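Local atomic coordinates of cytochrome P450 113A1 (Saccharopolyspora erythraea, PDB entry 2JJO), a protein that hydroxylates the macrolactone ring of erythromycin D at C-12, using a heme cofactor, to give erythromycin C during erythromycin biosynthesis. Residues A[46-51]-A[173-178]; A[168-173]-A[387-392]. The protein carries 1 engineered substitution. All blocks are in the same frame, centred on the assembly; numbering follows the deposited sequence. Where two conformers were deposited one is given.

Contact 1 (A[46-51]-A[173-178]); sequences DRYGVW and QMDDPT. With EY5 (Erythromycin D), chain C.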
loop_
_atom_site.group_PDB
_atom_site.type_symbol
_atom_site.label_atom_id
_atom_site.label_comp_id
_atom_site.label_asym_id
_atom_site.label_seq_id
_atom_site.Cartn_x
_atom_site.Cartn_y
_atom_site.Cartn_z
ATOM N N ASP A 46 -3.627 -6.482 23.225
ATOM C CA ASP A 46 -4.336 -5.212 23.524
ATOM C C ASP A 46 -5.728 -5.431 24.158
ATOM O O ASP A 46 -6.163 -6.555 24.396
ATOM C CB ASP A 46 -4.393 -4.275 22.300
ATOM C CG ASP A 46 -5.364 -4.753 21.220
ATOM O OD1 ASP A 46 -6.213 -5.641 21.492
ATOM O OD2 ASP A 46 -5.272 -4.229 20.085
ATOM N N ARG A 47 -6.424 -4.348 24.443
ATOM C CA ARG A 47 -7.695 -4.442 25.171
ATOM C C ARG A 47 -8.805 -5.110 24.390
ATOM O O ARG A 47 -9.807 -5.470 24.986
ATOM C CB ARG A 47 -8.158 -3.063 25.614
ATOM C CG ARG A 47 -7.968 -2.021 24.553
ATOM C CD ARG A 47 -9.305 -1.488 24.164
ATOM N NE ARG A 47 -9.304 -0.031 24.115
ATOM C CZ ARG A 47 -10.348 0.725 24.438
ATOM N NH1 ARG A 47 -11.499 0.167 24.841
ATOM N NH2 ARG A 47 -10.230 2.047 24.367
ATOM N N TYR A 48 -8.616 -5.279 23.075
ATOM C CA TYR A 48 -9.563 -6.010 22.225
ATOM C C TYR A 48 -9.176 -7.494 22.023
ATOM O O TYR A 48 -9.837 -8.226 21.249
ATOM C CB TYR A 48 -9.647 -5.331 20.862
ATOM C CG TYR A 48 -10.070 -3.884 20.908
ATOM C CD1 TYR A 48 -9.241 -2.893 20.380
ATOM C CD2 TYR A 48 -11.289 -3.499 21.482
ATOM C CE1 TYR A 48 -9.615 -1.550 20.395
ATOM C CE2 TYR A 48 -11.661 -2.161 21.530
ATOM C CZ TYR A 48 -10.823 -1.195 20.972
ATOM O OH TYR A 48 -11.182 0.144 20.987
ATOM N N GLY A 49 -8.097 -7.914 22.671
ATOM C CA GLY A 49 -7.543 -9.283 22.527
ATOM C C GLY A 49 -6.769 -9.467 21.230
ATOM O O GLY A 49 -6.584 -10.589 20.786
ATOM N N VAL A 50 -6.360 -8.354 20.616
ATOM C CA VAL A 50 -5.517 -8.380 19.409
ATOM C C VAL A 50 -4.040 -8.409 19.812
ATOM O O VAL A 50 -3.636 -7.717 20.721
ATOM C CB VAL A 50 -5.843 -7.213 18.400
ATOM C CG1 VAL A 50 -4.903 -7.264 17.159
ATOM C CG2 VAL A 50 -7.292 -7.291 17.934
ATOM N N TRP A 51 -3.254 -9.239 19.127
ATOM C CA TRP A 51 -1.881 -9.501 19.502
ATOM C C TRP A 51 -0.960 -8.809 18.535
ATOM O O TRP A 51 -0.968 -9.098 17.319
ATOM C CB TRP A 51 -1.592 -10.998 19.489
ATOM C CG TRP A 51 -2.248 -11.728 20.617
ATOM C CD1 TRP A 51 -3.543 -12.149 20.680
ATOM C CD2 TRP A 51 -1.631 -12.125 21.855
ATOM N NE1 TRP A 51 -3.774 -12.790 21.884
ATOM C CE2 TRP A 51 -2.615 -12.779 22.624
ATOM C CE3 TRP A 51 -0.346 -11.964 22.396
ATOM C CZ2 TRP A 51 -2.356 -13.275 23.913
ATOM C CZ3 TRP A 51 -0.081 -12.479 23.706
ATOM C CH2 TRP A 51 -1.082 -13.129 24.423
ATOM N N GLN A 173 -15.114 4.628 10.312
ATOM C CA GLN A 173 -15.023 4.627 11.778
ATOM C C GLN A 173 -14.636 3.210 12.214
ATOM O O GLN A 173 -15.242 2.244 11.798
ATOM C CB GLN A 173 -16.329 5.059 12.447
ATOM C CG GLN A 173 -16.134 5.619 13.877
ATOM C CD GLN A 173 -16.094 4.496 14.918
ATOM O OE1 GLN A 173 -16.987 3.639 14.936
ATOM N NE2 GLN A 173 -15.049 4.482 15.762
ATOM N N MET A 174 -13.605 3.112 13.047
ATOM C CA MET A 174 -12.980 1.847 13.348
ATOM C C MET A 174 -12.363 1.970 14.739
ATOM O O MET A 174 -11.768 2.971 15.072
ATOM C CB MET A 174 -11.891 1.575 12.306
ATOM C CG MET A 174 -10.979 0.369 12.597
ATOM S SD MET A 174 -9.781 0.077 11.305
ATOM C CE MET A 174 -8.459 1.199 11.661
ATOM N N ASP A 175 -12.549 0.955 15.567
ATOM C CA ASP A 175 -11.796 0.864 16.799
ATOM C C ASP A 175 -11.331 -0.585 16.918
ATOM O O ASP A 175 -10.231 -0.907 16.496
ATOM C CB ASP A 175 -12.611 1.373 18.008
ATOM C CG ASP A 175 -14.076 1.007 17.917
ATOM O OD1 ASP A 175 -14.891 1.903 17.586
ATOM O OD2 ASP A 175 -14.403 -0.178 18.148
ATOM N N ASP A 176 -12.192 -1.464 17.416
ATOM C CA ASP A 176 -11.870 -2.877 17.501
ATOM C C ASP A 176 -11.968 -3.524 16.088
ATOM O O ASP A 176 -13.040 -3.534 15.455
ATOM C CB ASP A 176 -12.829 -3.477 18.515
ATOM C CG ASP A 176 -12.688 -4.983 18.690
ATOM O OD1 ASP A 176 -11.954 -5.702 17.956
ATOM O OD2 ASP A 176 -13.374 -5.437 19.613
ATOM N N PRO A 177 -10.840 -4.051 15.572
ATOM C CA PRO A 177 -10.841 -4.633 14.214
ATOM C C PRO A 177 -11.488 -6.013 14.109
ATOM O O PRO A 177 -11.692 -6.539 12.990
ATOM C CB PRO A 177 -9.344 -4.685 13.869
ATOM C CG PRO A 177 -8.698 -4.921 15.194
ATOM C CD PRO A 177 -9.496 -4.125 16.194
ATOM N N THR A 178 -11.857 -6.594 15.249
ATOM C CA THR A 178 -12.596 -7.867 15.243
ATOM C C THR A 178 -14.128 -7.655 15.363
ATOM O O THR A 178 -14.893 -8.622 15.397
ATOM C CB THR A 178 -12.104 -8.844 16.362
ATOM O OG1 THR A 178 -12.513 -8.359 17.641
ATOM C CG2 THR A 178 -10.585 -8.955 16.354
HETATM O O1 EY5 C . -6.790 -3.337 -0.613
HETATM C C1 EY5 C . -6.873 -4.455 -0.079
HETATM O O2 EY5 C . -5.759 -5.344 -0.085
HETATM C C13 EY5 C . -4.593 -4.977 -0.827
HETATM C C36 EY5 C . -4.080 -6.216 -1.554
HETATM C C37 EY5 C . -5.166 -6.880 -2.352
HETATM C C12 EY5 C . -3.582 -4.433 0.170
HETATM C C35 EY5 C . -3.587 -5.252 1.461
HETATM C C11 EY5 C . -3.835 -2.943 0.462
HETATM O O12 EY5 C . -3.661 -2.103 -0.701
HETATM C C10 EY5 C . -2.942 -2.383 1.580
HETATM C C34 EY5 C . -1.454 -2.426 1.159
HETATM C C2 EY5 C . -8.078 -5.067 0.614
HETATM C C30 EY5 C . -9.163 -5.289 -0.437
HETATM C C3 EY5 C . -8.537 -4.278 1.842
HETATM O O3 EY5 C . -9.503 -5.110 2.530
HETATM C C14 EY5 C . -10.655 -4.500 3.067
HETATM O O4 EY5 C . -10.595 -4.654 4.487
HETATM C C18 EY5 C . -10.689 -5.983 4.992
HETATM C C21 EY5 C . -10.587 -5.915 6.522
HETATM C C17 EY5 C . -12.031 -6.540 4.564
HETATM O O6 EY5 C . -12.176 -7.879 5.057
HETATM C C16 EY5 C . -12.269 -6.497 3.040
HETATM C C19 EY5 C . -13.728 -6.875 2.763
HETATM O O5 EY5 C . -11.479 -7.501 2.399
HETATM C C15 EY5 C . -11.929 -5.113 2.462
HETATM C C4 EY5 C . -7.362 -3.862 2.768
HETATM C C31 EY5 C . -6.906 -5.022 3.680
HETATM C C5 EY5 C . -7.687 -2.561 3.521
HETATM C C6 EY5 C . -7.219 -1.275 2.812
HETATM C C32 EY5 C . -7.909 -0.058 3.421
HETATM O O10 EY5 C . -7.635 -1.302 1.426
HETATM C C7 EY5 C . -5.684 -1.179 3.016
HETATM C C8 EY5 C . -4.850 -0.523 1.923
HETATM C C33 EY5 C . -4.929 1.007 2.034
HETATM C C9 EY5 C . -3.409 -0.976 1.957
HETATM O O11 EY5 C . -2.563 -0.162 2.245
HETATM O O7 EY5 C . -7.103 -2.519 4.818
HETATM C C22 EY5 C . -8.032 -2.717 5.884
HETATM O O9 EY5 C . -9.006 -1.680 5.959
HETATM C C26 EY5 C . -9.953 -1.900 7.009
HETATM C C27 EY5 C . -10.999 -0.819 6.913
HETATM C C25 EY5 C . -9.263 -1.927 8.378
HETATM C C24 EY5 C . -8.098 -2.940 8.369
HETATM N N1 EY5 C . -7.277 -3.025 9.617
HETATM C C29 EY5 C . -8.111 -3.510 10.728
HETATM C C28 EY5 C . -6.571 -1.798 10.028
HETATM C C23 EY5 C . -7.196 -2.684 7.166
HETATM O O8 EY5 C . -6.176 -3.690 7.106
HETATM O O HOH W 1 -12.593 -7.698 21.078
#
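Tyr48, in the type I turn from Asp46 to Gly49 that joins strands 43-45 and 51-53 as a hairpin, and Val50 just after it meet Asp176, Pro177 and Thr178 of the F-G loop, which in cytochromes P450 often forms part of the lid over the pocket. Most of the contact is packing on the Tyr48 ring. CB of Asp176 sits over one face in a CH-pi contact, 3.5 Å from the centroid. Its carboxylate continues along the same face, stacked with planes 23° apart. Arg47 lays CD over the opposite face, so the phenol is sandwiched; Tyr48 OH sits over the guanidinium, whose NH2 forms a salt bridge with Glu20. Tyr48 OH also meets Asp175 CB at 3.5 Å.

Direct polar bonds stay within each loop. Asp46 OD1 accepts Tyr48 N and Val50 N from opposite faces of its carboxylate plane, the Tyr48 bond closing an Asx turn. Asp176 swings CG away from its own N (chi1 177°), and OD1 takes both Thr178 N, in a second Asx turn, and Thr178 OG1 at 2.7 Å. One water joins the loops, donating to Tyr48 O and Asp176 OD2.

The apolar part lies near Met311 of strand 311-315. Val50 CG2 touches Pro177 CG at 3.9 Å, while Pro177 CB approaches the dimethylamino carbon C29 of erythromycin D at 3.6 Å.

Contact 2 (A[168-173]-A[387-392]); sequences ALVDIQ and RHFEQI. With EY5 (Erythromycin D), chain C.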
loop_
_atom_site.group_PDB
_atom_site.type_symbol
_atom_site.label_atom_id
_atom_site.label_comp_id
_atom_site.label_asym_id
_atom_site.label_seq_id
_atom_site.Cartn_x
_atom_site.Cartn_y
_atom_site.Cartn_z
ATOM N N ALA A 168 -13.360 6.891 1.617
ATOM C CA ALA A 168 -14.436 6.501 2.550
ATOM C C ALA A 168 -13.986 5.282 3.357
ATOM O O ALA A 168 -14.229 5.210 4.572
ATOM C CB ALA A 168 -15.716 6.186 1.800
ATOM N N LEU A 169 -13.365 4.328 2.661
ATOM C CA LEU A 169 -12.842 3.131 3.281
ATOM C C LEU A 169 -11.706 3.488 4.246
ATOM O O LEU A 169 -11.719 3.057 5.396
ATOM C CB LEU A 169 -12.373 2.130 2.220
ATOM C CG LEU A 169 -11.715 0.820 2.689
ATOM C CD1 LEU A 169 -12.728 -0.073 3.410
ATOM C CD2 LEU A 169 -11.068 0.062 1.524
ATOM N N VAL A 170 -10.743 4.295 3.781
ATOM C CA VAL A 170 -9.570 4.637 4.582
ATOM C C VAL A 170 -9.946 5.395 5.849
ATOM O O VAL A 170 -9.266 5.248 6.875
ATOM C CB VAL A 170 -8.475 5.389 3.753
ATOM C CG1 VAL A 170 -7.461 6.050 4.663
ATOM C CG2 VAL A 170 -7.788 4.407 2.838
ATOM N N ASP A 171 -11.048 6.158 5.783
ATOM C CA ASP A 171 -11.553 6.936 6.932
ATOM C C ASP A 171 -12.769 6.314 7.678
ATOM O O ASP A 171 -13.377 6.970 8.510
ATOM C CB ASP A 171 -11.901 8.387 6.514
ATOM C CG ASP A 171 -10.742 9.119 5.803
ATOM O OD1 ASP A 171 -9.668 8.526 5.577
ATOM O OD2 ASP A 171 -10.918 10.316 5.473
ATOM N N ILE A 172 -13.084 5.051 7.393
ATOM C CA ILE A 172 -14.176 4.341 8.053
ATOM C C ILE A 172 -14.016 4.392 9.583
ATOM O O ILE A 172 -12.885 4.276 10.095
ATOM C CB ILE A 172 -14.281 2.893 7.498
ATOM C CG1 ILE A 172 -15.694 2.344 7.673
ATOM C CG2 ILE A 172 -13.159 1.943 8.066
ATOM C CD1 ILE A 172 -15.918 1.139 6.881
ATOM N N GLN A 173 -15.114 4.628 10.312
ATOM C CA GLN A 173 -15.023 4.627 11.778
ATOM C C GLN A 173 -14.636 3.210 12.214
ATOM O O GLN A 173 -15.242 2.244 11.798
ATOM C CB GLN A 173 -16.329 5.059 12.447
ATOM C CG GLN A 173 -16.134 5.619 13.877
ATOM C CD GLN A 173 -16.094 4.496 14.918
ATOM O OE1 GLN A 173 -16.987 3.639 14.936
ATOM N NE2 GLN A 173 -15.049 4.482 15.762
ATOM N N ARG A 387 -2.153 17.607 6.290
ATOM C CA ARG A 387 -2.829 16.892 7.361
ATOM C C ARG A 387 -2.491 15.443 7.085
ATOM O O ARG A 387 -2.600 14.980 5.927
ATOM C CB ARG A 387 -4.346 17.130 7.317
ATOM C CG ARG A 387 -4.769 18.603 7.688
ATOM C CD ARG A 387 -4.609 18.938 9.203
ATOM N NE ARG A 387 -5.067 20.291 9.595
ATOM C CZ ARG A 387 -4.278 21.375 9.663
ATOM N NH1 ARG A 387 -2.972 21.280 9.338
ATOM N NH2 ARG A 387 -4.787 22.564 10.043
ATOM N N HIS A 388 -2.018 14.764 8.126
ATOM C CA HIS A 388 -1.728 13.339 8.090
ATOM C C HIS A 388 -3.017 12.480 8.167
ATOM O O HIS A 388 -4.004 12.858 8.843
ATOM C CB HIS A 388 -0.836 13.009 9.285
ATOM C CG HIS A 388 0.584 13.462 9.123
ATOM N ND1 HIS A 388 1.644 12.585 9.130
ATOM C CD2 HIS A 388 1.118 14.699 8.964
ATOM C CE1 HIS A 388 2.770 13.255 8.958
ATOM N NE2 HIS A 388 2.481 14.541 8.857
ATOM N N PHE A 389 -3.002 11.312 7.513
ATOM C CA PHE A 389 -4.066 10.313 7.744
ATOM C C PHE A 389 -4.052 9.870 9.204
ATOM O O PHE A 389 -2.987 9.648 9.777
ATOM C CB PHE A 389 -3.930 9.107 6.814
ATOM C CG PHE A 389 -4.147 9.420 5.363
ATOM C CD1 PHE A 389 -5.440 9.536 4.849
ATOM C CD2 PHE A 389 -3.064 9.512 4.467
ATOM C CE1 PHE A 389 -5.656 9.811 3.484
ATOM C CE2 PHE A 389 -3.279 9.761 3.088
ATOM C CZ PHE A 389 -4.572 9.920 2.603
ATOM N N GLU A 390 -5.236 9.739 9.800
ATOM C CA GLU A 390 -5.373 9.353 11.216
ATOM C C GLU A 390 -5.196 7.829 11.429
ATOM O O GLU A 390 -4.750 7.370 12.499
ATOM C CB GLU A 390 -6.748 9.817 11.809
ATOM C CG GLU A 390 -6.901 11.346 12.062
ATOM C CD GLU A 390 -6.036 11.932 13.208
ATOM O OE1 GLU A 390 -5.825 11.290 14.269
ATOM O OE2 GLU A 390 -5.576 13.083 13.046
ATOM N N GLN A 391 -5.512 7.045 10.409
ATOM C CA GLN A 391 -5.541 5.600 10.577
ATOM C C GLN A 391 -5.185 4.856 9.299
ATOM O O GLN A 391 -5.181 5.424 8.205
ATOM C CB GLN A 391 -6.928 5.172 11.067
ATOM C CG GLN A 391 -8.067 5.468 10.068
ATOM C CD GLN A 391 -9.389 4.965 10.590
ATOM O OE1 GLN A 391 -9.575 4.842 11.809
ATOM N NE2 GLN A 391 -10.318 4.702 9.698
ATOM N N ILE A 392 -4.885 3.578 9.475
ATOM C CA ILE A 392 -4.742 2.605 8.399
ATOM C C ILE A 392 -3.469 2.802 7.555
ATOM O O ILE A 392 -2.689 1.860 7.377
ATOM C CB ILE A 392 -6.025 2.485 7.517
ATOM C CG1 ILE A 392 -7.223 2.030 8.381
ATOM C CG2 ILE A 392 -5.831 1.476 6.385
ATOM C CD1 ILE A 392 -8.562 1.942 7.620
HETATM O O1 EY5 C . -6.790 -3.337 -0.613
HETATM C C1 EY5 C . -6.873 -4.455 -0.079
HETATM O O2 EY5 C . -5.759 -5.344 -0.085
HETATM C C13 EY5 C . -4.593 -4.977 -0.827
HETATM C C36 EY5 C . -4.080 -6.216 -1.554
HETATM C C37 EY5 C . -5.166 -6.880 -2.352
HETATM C C12 EY5 C . -3.582 -4.433 0.170
HETATM C C35 EY5 C . -3.587 -5.252 1.461
HETATM C C11 EY5 C . -3.835 -2.943 0.462
HETATM O O12 EY5 C . -3.661 -2.103 -0.701
HETATM C C10 EY5 C . -2.942 -2.383 1.580
HETATM C C34 EY5 C . -1.454 -2.426 1.159
HETATM C C2 EY5 C . -8.078 -5.067 0.614
HETATM C C30 EY5 C . -9.163 -5.289 -0.437
HETATM C C3 EY5 C . -8.537 -4.278 1.842
HETATM O O3 EY5 C . -9.503 -5.110 2.530
HETATM C C14 EY5 C . -10.655 -4.500 3.067
HETATM O O4 EY5 C . -10.595 -4.654 4.487
HETATM C C18 EY5 C . -10.689 -5.983 4.992
HETATM C C21 EY5 C . -10.587 -5.915 6.522
HETATM C C17 EY5 C . -12.031 -6.540 4.564
HETATM O O6 EY5 C . -12.176 -7.879 5.057
HETATM C C16 EY5 C . -12.269 -6.497 3.040
HETATM C C19 EY5 C . -13.728 -6.875 2.763
HETATM O O5 EY5 C . -11.479 -7.501 2.399
HETATM C C15 EY5 C . -11.929 -5.113 2.462
HETATM C C4 EY5 C . -7.362 -3.862 2.768
HETATM C C31 EY5 C . -6.906 -5.022 3.680
HETATM C C5 EY5 C . -7.687 -2.561 3.521
HETATM C C6 EY5 C . -7.219 -1.275 2.812
HETATM C C32 EY5 C . -7.909 -0.058 3.421
HETATM O O10 EY5 C . -7.635 -1.302 1.426
HETATM C C7 EY5 C . -5.684 -1.179 3.016
HETATM C C8 EY5 C . -4.850 -0.523 1.923
HETATM C C33 EY5 C . -4.929 1.007 2.034
HETATM C C9 EY5 C . -3.409 -0.976 1.957
HETATM O O11 EY5 C . -2.563 -0.162 2.245
HETATM O O7 EY5 C . -7.103 -2.519 4.818
HETATM C C22 EY5 C . -8.032 -2.717 5.884
HETATM O O9 EY5 C . -9.006 -1.680 5.959
HETATM C C26 EY5 C . -9.953 -1.900 7.009
HETATM C C27 EY5 C . -10.999 -0.819 6.913
HETATM C C25 EY5 C . -9.263 -1.927 8.378
HETATM C C24 EY5 C . -8.098 -2.940 8.369
HETATM N N1 EY5 C . -7.277 -3.025 9.617
HETATM C C29 EY5 C . -8.111 -3.510 10.728
HETATM C C28 EY5 C . -6.571 -1.798 10.028
HETATM C C23 EY5 C . -7.196 -2.684 7.166
HETATM O O8 EY5 C . -6.176 -3.690 7.106
HETATM O O HOH W 2 -12.023 5.588 12.882
#
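Gln391 reaches with its amide to the C-terminal end of helix 159-170, the F helix of the P450 fold, from the loop before strand 400-403 that in this family commonly lines the substrate pocket. The tight part centres on NE2, which spends both hydrogens on backbone carbonyls where the helix runs out. It donates to Ile172 O at 2.6 Å and to Val170 O at 3.1 Å, in nearly straight bonds (160° and 166°). Both acceptors lie close to the amide plane, but NE2 stands above the plane of the Val170 carbonyl. This pair of bonds fixes the rotation of the amide; beyond CG the chain is extended (chi2 177°), which carries NE2 across the gap. At this partly exposed end a water lies beside Gln391 OE1 and Ile172 O. Ile392 presses CD1 against Val170 O at 3.5 Å.

The packing thins toward Phe389, the looser apolar flank. Val170 CG1 approaches ring atom CD1 obliquely at 4.0 Å, the two side chains crossing at about a right angle, and Val248 of helix 228-259 adds to the ring's surroundings. Nearby, Asp171 OD2 forms a salt bridge to Arg397. On the buried side Leu169 and Ile392 border the ligand: Leu169 CD2 comes within 3.7 Å of C32, the methyl on macrolactone carbon C6.

How the contacts relate
Both contacts use the run that leaves helix 159-170 and leads to helix 180-206, sharing Gln173; the centres of contact 1 and contact 2 are 16 Å apart. Met174 bridges them, its CE packing on Ile392 CG1 at 3.6 Å. Both meet the amino sugar of erythromycin D. Contact 1, closer to the surface, touches it at the dimethylamino group and at C25, 3.6 Å from Met174 SD. Contact 2 lies deeper: Ile172 CG2 and Ile392 CD1 both stand 3.7 Å from the sugar methyl C27, and the contact also reaches macrolactone methyl C32. The side chain of substrate-binding Gln292 is about 5 Å from that of Pro177 and about 8 Å from that of Ile392.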